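Local coordinates for protein WA352 (Oryza sativa subsp. indica, PDB 5ZT3) that is associated with cytoplasmic male sterility in rice, probably acting in mitochondria, and is represented by an all-helical part of the longer protein, at residues I66-G71 and S110-S115; L105-S110 and S115-R120; G25-Q30 and E60-I65; R35-N40 and Q49-Q54. All blocks are in the same frame, centred on the assembly; numbering follows the deposited sequence.

In the fold
From the N terminus, residues 25-30 lead into helix 29-37 and meet residues 60-65 of the long helix 45-72 in contact 3. Within that loop the chain turns after residue 37 and comes back, so that contact 4 joins helices 29-37 and 45-72 near their connection. Both loops are complete before contact 1 opens on residues 66-71. Contact 1 closes at residues 110-115, tying helix 45-72 to the turn after helix 98-111, while contact 2 (105-110 with 115-120) joins helices 98-111 and 116-124; their segments alternate along the chain, so the two cross. Helix 45-72 carries contacts 4, 3 and 1 in turn, with 1 and 4 on opposite sides of the chain's centre.

Contact 1 (I66-G71 and S110-S115); sequences IRKMAG and SRNEQS
Lys68 reaches out from helix 45-72 and gives a hydrogen bond from NZ to OD1 of Asn112, 2.8 Å away, just where helix 98-111 ends. In this all-helical domain the bond ties the long helix to the short turn joining helices 98-111 and 116-124. The ammonium lies in the plane of the Asn112 carbonyl, with a C=O...N angle of 154°, and the two side chains cross at about a right angle. A water is held 3.1 Å from Lys68 NZ and takes a weak bond from Asn112 ND2, so it bridges the same two side chains at the surface. Lysine suits the place because its long chain can span the gap: CG extends away from the backbone N (chi1 180°), and a bend at chi2 (70°) carries CE against the carbonyl O of Leu108, on helix 98-111. Asn112 is the first residue to leave that helix and has positive phi, a conformation asparagine tolerates better than most residues. Its backbone is held from within the turn, for its carbonyl O takes two donors of Ser115: N at 3.3 Å and OG at 2.8 Å.

Contact 2 (L105-S110 and S115-R120); sequences LDDLQS and SATFWR
Asp107 OD2 is gripped twice by Thr117, receiving the hydroxyl OG1 at 2.6 Å and the backbone N at 3.0 Å. Asp107 has CG trans to its backbone N (chi1 -163°), which points the carboxylate at Thr117. The hydroxyl comes to the anti lone pair, away from OD1, whereas the amide nitrogen arrives nearly in line with the C-O bond. Thr117 keeps OG1 beside its own backbone N (chi1 -63°), bringing both donors to one oxygen, and the same torsion turns methyl CG2 against Leu108, whose CG lies 3.7 Å from it. Its polar and apolar arms thus suit a mixed seam. Two consecutive helices are joined here by a short turn, and their segments 105-110 and 116-120 cross at -108°. The Asp107 carboxylate lies at the N-terminal end of helix 116-124, which would probably favour its negative charge. Ser115 is the N-cap: its OG, which also bonds Asn112 O, accepts from Phe118 N at 3.0 Å. Ala116 N is reached through a water 2.9 Å from it that donates to Asp107 OD1, an oxygen also paired with Arg111. Leu108 CD2 packs 3.9 Å from Phe118 CB, while the ring swings toward Met69.

Contact 3 (G25-Q30 and E60-I65); sequences GGDSVQ and ELKVEI
Lys62 meets Asp27 in a buried salt bridge, its NZ standing 2.9 Å from OD2. The lysine leaves helix 45-72 with CB directed toward residues 25-30. CG lies opposite the carbonyl carbon (chi1 -73°), and every later torsion is close to 180°, so the chain runs straight out from the helix. Its apolar methylenes are well placed in the interior, where the side chain also touches Ile32 of helix 29-37. CD and CE each come within 4.1 Å of Asp27 OD2, grazing the carboxylate before NZ makes the bond. NZ approaches OD2 nearly in line with the C-O bond, and the two side chains cross obliquely.

The acidic partner belongs to the loop that leads into helix 29-37. Gly25 and Gly26 both have positive phi, a backbone shape well suited to glycine, and the chain then extends through Asp27 to Ser28, the N-cap. Ser28 OG caps a backbone N of the first helical turn while Ser31 OG bonds Ser28 N, a reciprocal pattern consistent with a capping box.

Neither charge depends on this bond alone. Lys62 NZ has a second salt bridge to Glu95 OE2, and Asp27 OD1 faces Arg84 NH1 and Arg35 NH2, although Arg35 NH2 is modelled too close for its exact geometry to be trusted. The carboxylates of Asp27 and Glu95 would probably favour the charged lysine although it is buried, while the two arginines balance Asp27.

Contact 4 (R35-N40 and Q49-Q54); sequences RLLGTN and QMSRIQ
Leu36 and Ser51 face each other where helix 29-37 packs on helix 45-72, their CA atoms 6.2 Å apart and their CB atoms 4.3 Å apart. Serine allows the approach because its side chain is so short: the leucine can lay its CD1 on the backbone of the long helix, 3.7 Å from the carbonyl O of Ser51. The same methyl rests 3.8 Å from CB of Gln54, one turn further on, so Leu36 is seated between two residues of one helical ridge. Gln54 meets it with its aliphatic root, and its extended chain keeps OE1 loosely beside Leu36 CD1, at 4.2 Å.

These are two consecutive helices joined by a loop. Gly38, the first residue beyond helix 29-37, has the positive phi that suits glycine, and a type II' turn from Leu37 to Asn40 closes with Asn40 N bonded to Leu37 O at 3.0 Å.

Leu37, next to Leu36 but on the flank of the helix, has CG opposite its carbonyl carbon (chi1 -72°), which brings CG and CD2 alike to 3.7 Å from Ser51 OG. This is apolar contact with a hydroxyl already occupied elsewhere. Ser51 OG lies between its backbone N and carbonyl carbon (chi1 60°); its single proton is shared between, or goes to one of, Asp47 O and Met48 O, and the oxygen is also bonded to Gln33 NE2 of the partner helix. Pro43, in the connecting loop, packs on Leu37, and Thr93 and Glu95 on Leu36.

Contact 1 (I66-G71 and S110-S115)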
# COMPACT_ATOMS: atom_id res chain seq x y z
N ILE A 66 -4.79 -4.45 2.64
CA ILE A 66 -5.62 -4.82 1.50
C ILE A 66 -6.38 -6.10 1.77
O ILE A 66 -7.58 -6.20 1.48
CB ILE A 66 -4.74 -4.91 0.24
CG1 ILE A 66 -4.29 -3.52 -0.20
CG2 ILE A 66 -5.46 -5.63 -0.89
CD1 ILE A 66 -3.11 -3.54 -1.18
N ARG A 67 -5.71 -7.11 2.34
CA ARG A 67 -6.39 -8.36 2.63
C ARG A 67 -7.47 -8.17 3.69
O ARG A 67 -8.55 -8.76 3.60
CB ARG A 67 -5.37 -9.43 3.03
CG ARG A 67 -4.63 -10.00 1.82
CD ARG A 67 -3.62 -11.09 2.18
NE ARG A 67 -4.24 -12.39 2.40
CZ ARG A 67 -4.90 -13.10 1.49
NH1 ARG A 67 -5.43 -14.27 1.81
NH2 ARG A 67 -5.05 -12.65 0.25
N LYS A 68 -7.19 -7.34 4.70
CA LYS A 68 -8.22 -7.04 5.70
C LYS A 68 -9.42 -6.36 5.06
O LYS A 68 -10.58 -6.75 5.30
CB LYS A 68 -7.60 -6.15 6.78
CG LYS A 68 -8.55 -5.75 7.90
CD LYS A 68 -8.90 -6.95 8.77
CE LYS A 68 -9.40 -6.50 10.13
NZ LYS A 68 -9.71 -7.66 11.03
N MET A 69 -9.17 -5.33 4.26
CA MET A 69 -10.27 -4.60 3.63
C MET A 69 -11.04 -5.45 2.63
O MET A 69 -12.24 -5.24 2.43
CB MET A 69 -9.75 -3.34 2.92
CG MET A 69 -9.33 -2.22 3.86
SD MET A 69 -10.68 -1.61 4.90
CE MET A 69 -11.87 -1.07 3.67
N ALA A 70 -10.36 -6.40 1.98
CA ALA A 70 -11.03 -7.22 0.98
C ALA A 70 -12.21 -7.96 1.60
O ALA A 70 -13.28 -8.06 0.98
CB ALA A 70 -10.05 -8.21 0.36
N GLY A 71 -12.03 -8.45 2.82
CA GLY A 71 -13.10 -9.12 3.55
C GLY A 71 -14.09 -8.17 4.19
O GLY A 71 -15.29 -8.45 4.19
N SER A 110 -8.36 -3.21 15.36
CA SER A 110 -9.00 -2.96 16.64
C SER A 110 -10.50 -2.78 16.50
O SER A 110 -11.27 -3.25 17.35
CB SER A 110 -8.39 -1.71 17.29
OG SER A 110 -6.99 -1.88 17.50
N ARG A 111 -10.95 -2.13 15.42
CA ARG A 111 -12.34 -1.70 15.31
C ARG A 111 -13.05 -2.19 14.05
O ARG A 111 -14.27 -1.98 13.94
CB ARG A 111 -12.45 -0.18 15.41
CG ARG A 111 -12.12 0.36 16.80
CD ARG A 111 -11.85 1.85 16.77
NE ARG A 111 -11.18 2.31 17.99
CZ ARG A 111 -9.90 2.63 18.05
NH1 ARG A 111 -9.13 2.55 16.97
NH2 ARG A 111 -9.37 3.04 19.20
N ASN A 112 -12.34 -2.80 13.10
CA ASN A 112 -12.95 -3.44 11.93
C ASN A 112 -13.83 -2.45 11.19
O ASN A 112 -13.37 -1.33 10.89
CB ASN A 112 -13.63 -4.74 12.37
CG ASN A 112 -12.63 -5.78 12.80
OD1 ASN A 112 -11.98 -6.40 11.97
ND2 ASN A 112 -12.50 -5.97 14.11
N GLU A 113 -15.08 -2.79 10.86
CA GLU A 113 -15.93 -1.92 10.06
C GLU A 113 -16.47 -0.74 10.85
O GLU A 113 -17.18 0.09 10.27
CB GLU A 113 -17.07 -2.73 9.44
CG GLU A 113 -18.23 -3.01 10.38
CD GLU A 113 -17.94 -4.07 11.44
OE1 GLU A 113 -16.91 -4.79 11.34
OE2 GLU A 113 -18.75 -4.17 12.39
N GLN A 114 -16.17 -0.63 12.15
CA GLN A 114 -16.55 0.53 12.93
C GLN A 114 -15.44 1.56 13.04
O GLN A 114 -15.54 2.48 13.86
CB GLN A 114 -17.04 0.11 14.33
CG GLN A 114 -18.43 -0.51 14.31
CD GLN A 114 -18.98 -0.75 15.71
OE1 GLN A 114 -18.44 -0.24 16.69
NE2 GLN A 114 -20.05 -1.54 15.80
N SER A 115 -14.40 1.46 12.23
CA SER A 115 -13.26 2.36 12.31
C SER A 115 -13.37 3.48 11.28
O SER A 115 -13.98 3.32 10.22
CB SER A 115 -11.96 1.59 12.08
OG SER A 115 -11.93 1.03 10.78
O HOH W 1 -9.52 -7.76 14.09

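Contact 2 (L105-S110 and S115-R120)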
# COMPACT_ATOMS: atom_id res chain seq x y z
N LEU A 105 -3.61 0.12 9.92
CA LEU A 105 -3.80 -1.31 10.17
C LEU A 105 -4.26 -1.55 11.60
O LEU A 105 -5.17 -2.36 11.84
CB LEU A 105 -2.52 -2.07 9.87
CG LEU A 105 -2.63 -3.59 10.08
CD1 LEU A 105 -3.69 -4.16 9.17
CD2 LEU A 105 -1.30 -4.28 9.87
N ASP A 106 -3.68 -0.83 12.57
CA ASP A 106 -4.12 -0.98 13.96
C ASP A 106 -5.59 -0.61 14.12
O ASP A 106 -6.33 -1.27 14.85
CB ASP A 106 -3.25 -0.13 14.89
CG ASP A 106 -3.84 -0.01 16.29
OD1 ASP A 106 -3.68 -0.96 17.08
OD2 ASP A 106 -4.47 1.02 16.60
N ASP A 107 -6.02 0.46 13.45
CA ASP A 107 -7.41 0.90 13.52
C ASP A 107 -8.35 -0.18 12.99
O ASP A 107 -9.37 -0.49 13.62
CB ASP A 107 -7.54 2.20 12.71
CG ASP A 107 -8.81 2.99 13.02
OD1 ASP A 107 -9.36 2.87 14.14
OD2 ASP A 107 -9.27 3.76 12.14
N LEU A 108 -8.01 -0.76 11.84
CA LEU A 108 -8.81 -1.84 11.27
C LEU A 108 -8.80 -3.08 12.16
O LEU A 108 -9.83 -3.72 12.35
CB LEU A 108 -8.29 -2.21 9.89
CG LEU A 108 -8.41 -1.14 8.82
CD1 LEU A 108 -7.68 -1.61 7.57
CD2 LEU A 108 -9.87 -0.86 8.51
N GLN A 109 -7.63 -3.44 12.70
CA GLN A 109 -7.57 -4.63 13.54
C GLN A 109 -8.34 -4.44 14.83
O GLN A 109 -8.95 -5.38 15.35
CB GLN A 109 -6.11 -4.99 13.82
CG GLN A 109 -5.43 -5.64 12.64
CD GLN A 109 -3.93 -5.80 12.84
OE1 GLN A 109 -3.34 -5.17 13.72
NE2 GLN A 109 -3.31 -6.64 12.03
N SER A 110 -8.36 -3.21 15.36
CA SER A 110 -9.00 -2.96 16.64
C SER A 110 -10.50 -2.78 16.50
O SER A 110 -11.27 -3.25 17.35
CB SER A 110 -8.39 -1.71 17.29
OG SER A 110 -6.99 -1.88 17.50
N SER A 115 -14.40 1.46 12.23
CA SER A 115 -13.26 2.36 12.31
C SER A 115 -13.37 3.48 11.28
O SER A 115 -13.98 3.32 10.22
CB SER A 115 -11.96 1.59 12.08
OG SER A 115 -11.93 1.03 10.78
N ALA A 116 -12.75 4.61 11.60
CA ALA A 116 -12.63 5.68 10.61
C ALA A 116 -11.83 5.21 9.40
O ALA A 116 -12.15 5.58 8.27
CB ALA A 116 -11.96 6.90 11.24
N THR A 117 -10.80 4.39 9.63
CA THR A 117 -9.99 3.90 8.52
C THR A 117 -10.82 3.09 7.54
O THR A 117 -10.69 3.26 6.32
CB THR A 117 -8.83 3.05 9.04
OG1 THR A 117 -7.97 3.87 9.84
CG2 THR A 117 -8.02 2.47 7.89
N PHE A 118 -11.69 2.21 8.04
CA PHE A 118 -12.55 1.44 7.15
C PHE A 118 -13.34 2.36 6.22
O PHE A 118 -13.36 2.17 5.01
CB PHE A 118 -13.49 0.55 7.96
CG PHE A 118 -14.58 -0.06 7.13
CD1 PHE A 118 -14.34 -1.21 6.39
CD2 PHE A 118 -15.85 0.49 7.09
CE1 PHE A 118 -15.34 -1.79 5.64
CE2 PHE A 118 -16.86 -0.08 6.34
CZ PHE A 118 -16.60 -1.23 5.61
N TRP A 119 -14.00 3.37 6.79
CA TRP A 119 -14.85 4.23 5.98
C TRP A 119 -14.03 5.10 5.04
O TRP A 119 -14.44 5.33 3.89
CB TRP A 119 -15.78 5.06 6.87
CG TRP A 119 -16.91 4.24 7.33
CD1 TRP A 119 -17.13 3.76 8.58
CD2 TRP A 119 -17.95 3.74 6.50
NE1 TRP A 119 -18.28 3.01 8.60
CE2 TRP A 119 -18.80 2.98 7.33
CE3 TRP A 119 -18.28 3.87 5.15
CZ2 TRP A 119 -19.95 2.35 6.85
CZ3 TRP A 119 -19.41 3.25 4.67
CH2 TRP A 119 -20.23 2.50 5.52
N ARG A 120 -12.89 5.59 5.49
CA ARG A 120 -12.03 6.36 4.60
C ARG A 120 -11.61 5.53 3.39
O ARG A 120 -11.65 6.00 2.25
CB ARG A 120 -10.83 6.88 5.37
CG ARG A 120 -9.91 7.73 4.54
CD ARG A 120 -8.90 8.47 5.40
NE ARG A 120 -9.51 9.55 6.16
CZ ARG A 120 -9.67 9.55 7.48
NH1 ARG A 120 -10.24 10.58 8.09
NH2 ARG A 120 -9.25 8.52 8.20
O HOH W 2 -11.67 4.57 14.27

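Contact 3 (G25-Q30 and E60-I65)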
# COMPACT_ATOMS: atom_id res chain seq x y z
N GLY A 25 -3.11 -6.12 -5.10
CA GLY A 25 -3.74 -4.82 -5.01
C GLY A 25 -3.29 -3.83 -6.06
O GLY A 25 -3.54 -2.63 -5.92
N GLY A 26 -2.63 -4.30 -7.12
CA GLY A 26 -2.13 -3.42 -8.14
C GLY A 26 -0.73 -2.89 -7.91
O GLY A 26 -0.26 -2.07 -8.71
N ASP A 27 -0.05 -3.34 -6.85
CA ASP A 27 1.33 -2.95 -6.60
C ASP A 27 2.20 -4.18 -6.44
O ASP A 27 1.72 -5.29 -6.18
CB ASP A 27 1.48 -2.11 -5.32
CG ASP A 27 1.34 -0.62 -5.57
OD1 ASP A 27 1.15 -0.23 -6.74
OD2 ASP A 27 1.45 0.15 -4.61
N SER A 28 3.50 -3.97 -6.58
CA SER A 28 4.51 -4.95 -6.23
C SER A 28 5.62 -4.22 -5.49
O SER A 28 5.66 -2.99 -5.48
CB SER A 28 5.09 -5.60 -7.49
OG SER A 28 5.70 -4.61 -8.30
N VAL A 29 6.54 -4.98 -4.88
CA VAL A 29 7.74 -4.35 -4.33
C VAL A 29 8.42 -3.49 -5.38
O VAL A 29 8.81 -2.34 -5.12
CB VAL A 29 8.69 -5.42 -3.76
CG1 VAL A 29 10.01 -4.78 -3.32
CG2 VAL A 29 8.04 -6.15 -2.59
N GLN A 30 8.56 -4.03 -6.60
CA GLN A 30 9.27 -3.30 -7.64
C GLN A 30 8.55 -2.02 -8.04
O GLN A 30 9.19 -0.98 -8.25
CB GLN A 30 9.49 -4.20 -8.86
CG GLN A 30 10.64 -5.17 -8.70
CD GLN A 30 10.79 -6.08 -9.90
OE1 GLN A 30 9.84 -6.31 -10.65
NE2 GLN A 30 11.99 -6.61 -10.09
N GLU A 60 4.65 -5.08 2.38
CA GLU A 60 4.14 -6.05 3.33
C GLU A 60 2.98 -5.47 4.13
O GLU A 60 1.97 -6.15 4.37
CB GLU A 60 5.26 -6.52 4.26
CG GLU A 60 4.81 -7.51 5.31
CD GLU A 60 5.94 -8.39 5.81
OE1 GLU A 60 7.10 -7.93 5.81
OE2 GLU A 60 5.66 -9.55 6.21
N LEU A 61 3.10 -4.21 4.55
CA LEU A 61 2.02 -3.57 5.30
C LEU A 61 0.80 -3.32 4.42
O LEU A 61 -0.34 -3.54 4.85
CB LEU A 61 2.51 -2.25 5.89
CG LEU A 61 2.91 -2.25 7.36
CD1 LEU A 61 3.33 -0.88 7.73
CD2 LEU A 61 1.77 -2.70 8.22
N LYS A 62 1.02 -2.83 3.20
CA LYS A 62 -0.11 -2.61 2.30
C LYS A 62 -0.89 -3.89 2.08
O LYS A 62 -2.12 -3.88 2.07
CB LYS A 62 0.38 -2.10 0.96
CG LYS A 62 0.86 -0.68 0.94
CD LYS A 62 1.06 -0.28 -0.51
CE LYS A 62 1.82 1.00 -0.60
NZ LYS A 62 1.84 1.47 -2.01
N VAL A 63 -0.18 -5.01 1.91
CA VAL A 63 -0.86 -6.28 1.67
C VAL A 63 -1.72 -6.66 2.87
O VAL A 63 -2.86 -7.12 2.71
CB VAL A 63 0.14 -7.38 1.29
CG1 VAL A 63 -0.54 -8.75 1.24
CG2 VAL A 63 0.77 -7.07 -0.06
N GLU A 64 -1.22 -6.44 4.08
CA GLU A 64 -2.03 -6.75 5.25
C GLU A 64 -3.30 -5.91 5.28
O GLU A 64 -4.39 -6.41 5.59
CB GLU A 64 -1.22 -6.58 6.53
CG GLU A 64 -0.13 -7.63 6.70
CD GLU A 64 -0.65 -9.04 6.45
OE1 GLU A 64 -1.69 -9.40 7.04
OE2 GLU A 64 -0.02 -9.78 5.66
N ILE A 65 -3.19 -4.63 4.96
CA ILE A 65 -4.36 -3.75 4.93
C ILE A 65 -5.32 -4.17 3.83
O ILE A 65 -6.54 -4.24 4.04
CB ILE A 65 -3.93 -2.28 4.77
CG1 ILE A 65 -3.19 -1.79 6.00
CG2 ILE A 65 -5.12 -1.39 4.47
CD1 ILE A 65 -2.42 -0.49 5.76

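Contact 4 (R35-N40 and Q49-Q54)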
# COMPACT_ATOMS: atom_id res chain seq x y z
N ARG A 35 8.37 4.02 -7.62
CA ARG A 35 7.77 5.27 -7.15
C ARG A 35 8.66 5.98 -6.14
O ARG A 35 8.81 7.21 -6.19
CB ARG A 35 6.35 5.03 -6.61
CG ARG A 35 5.35 4.73 -7.71
CD ARG A 35 4.00 4.30 -7.15
NE ARG A 35 3.67 2.98 -7.66
CZ ARG A 35 3.30 1.97 -6.89
NH1 ARG A 35 3.21 2.15 -5.58
NH2 ARG A 35 3.03 0.79 -7.42
N LEU A 36 9.28 5.23 -5.22
CA LEU A 36 10.19 5.85 -4.25
C LEU A 36 11.38 6.50 -4.94
O LEU A 36 11.87 7.54 -4.48
CB LEU A 36 10.67 4.82 -3.22
CG LEU A 36 9.58 4.23 -2.33
CD1 LEU A 36 10.16 3.15 -1.43
CD2 LEU A 36 8.93 5.34 -1.52
N LEU A 37 11.86 5.90 -6.03
CA LEU A 37 12.99 6.48 -6.75
C LEU A 37 12.61 7.77 -7.48
O LEU A 37 13.49 8.59 -7.74
CB LEU A 37 13.58 5.44 -7.71
CG LEU A 37 14.36 4.32 -7.03
CD1 LEU A 37 14.63 3.18 -8.00
CD2 LEU A 37 15.68 4.84 -6.48
N GLY A 38 11.34 7.96 -7.81
CA GLY A 38 10.90 9.25 -8.35
C GLY A 38 11.55 9.56 -9.68
O GLY A 38 11.56 8.74 -10.61
N THR A 39 12.14 10.75 -9.78
CA THR A 39 12.81 11.19 -10.99
C THR A 39 14.27 10.75 -11.05
O THR A 39 14.98 11.14 -11.99
CB THR A 39 12.72 12.71 -11.13
OG1 THR A 39 13.38 13.33 -10.02
CG2 THR A 39 11.26 13.15 -11.13
N ASN A 40 14.72 9.96 -10.08
CA ASN A 40 16.08 9.43 -10.02
C ASN A 40 16.17 8.27 -11.02
O ASN A 40 16.04 7.10 -10.68
CB ASN A 40 16.36 8.97 -8.59
CG ASN A 40 17.82 8.70 -8.31
OD1 ASN A 40 18.69 8.90 -9.16
ND2 ASN A 40 18.10 8.24 -7.09
N GLN A 49 19.48 0.10 -3.13
CA GLN A 49 19.37 -0.68 -1.90
C GLN A 49 18.39 -0.04 -0.93
O GLN A 49 17.52 -0.72 -0.37
CB GLN A 49 20.75 -0.80 -1.24
CG GLN A 49 21.69 -1.80 -1.87
CD GLN A 49 23.09 -1.69 -1.31
OE1 GLN A 49 23.30 -1.16 -0.22
NE2 GLN A 49 24.07 -2.18 -2.07
N MET A 50 18.53 1.27 -0.71
CA MET A 50 17.66 1.96 0.24
C MET A 50 16.21 1.87 -0.19
O MET A 50 15.33 1.58 0.63
CB MET A 50 18.08 3.42 0.37
CG MET A 50 19.45 3.65 0.98
SD MET A 50 19.60 2.89 2.60
CE MET A 50 18.15 3.51 3.44
N SER A 51 15.93 2.13 -1.47
CA SER A 51 14.56 2.09 -1.94
C SER A 51 13.98 0.68 -1.90
O SER A 51 12.79 0.53 -1.63
CB SER A 51 14.46 2.69 -3.34
OG SER A 51 15.26 1.97 -4.25
N ARG A 52 14.80 -0.35 -2.11
CA ARG A 52 14.31 -1.72 -2.04
C ARG A 52 13.89 -2.07 -0.62
O ARG A 52 12.81 -2.66 -0.42
CB ARG A 52 15.40 -2.67 -2.54
CG ARG A 52 15.16 -4.13 -2.18
CD ARG A 52 14.01 -4.75 -2.95
NE ARG A 52 14.06 -6.20 -2.76
CZ ARG A 52 14.63 -7.04 -3.62
NH1 ARG A 52 15.16 -6.58 -4.74
NH2 ARG A 52 14.65 -8.34 -3.36
N ILE A 53 14.69 -1.70 0.37
CA ILE A 53 14.37 -2.00 1.76
C ILE A 53 13.08 -1.30 2.16
O ILE A 53 12.19 -1.90 2.79
CB ILE A 53 15.55 -1.59 2.67
CG1 ILE A 53 16.75 -2.50 2.41
CG2 ILE A 53 15.13 -1.61 4.13
CD1 ILE A 53 18.03 -1.99 3.03
N GLN A 54 12.94 -0.03 1.79
CA GLN A 54 11.73 0.71 2.13
C GLN A 54 10.52 0.14 1.40
O GLN A 54 9.42 0.06 1.97
CB GLN A 54 11.93 2.19 1.80
CG GLN A 54 13.02 2.82 2.64
CD GLN A 54 13.53 4.13 2.08
OE1 GLN A 54 13.36 4.44 0.90
NE2 GLN A 54 14.19 4.91 2.94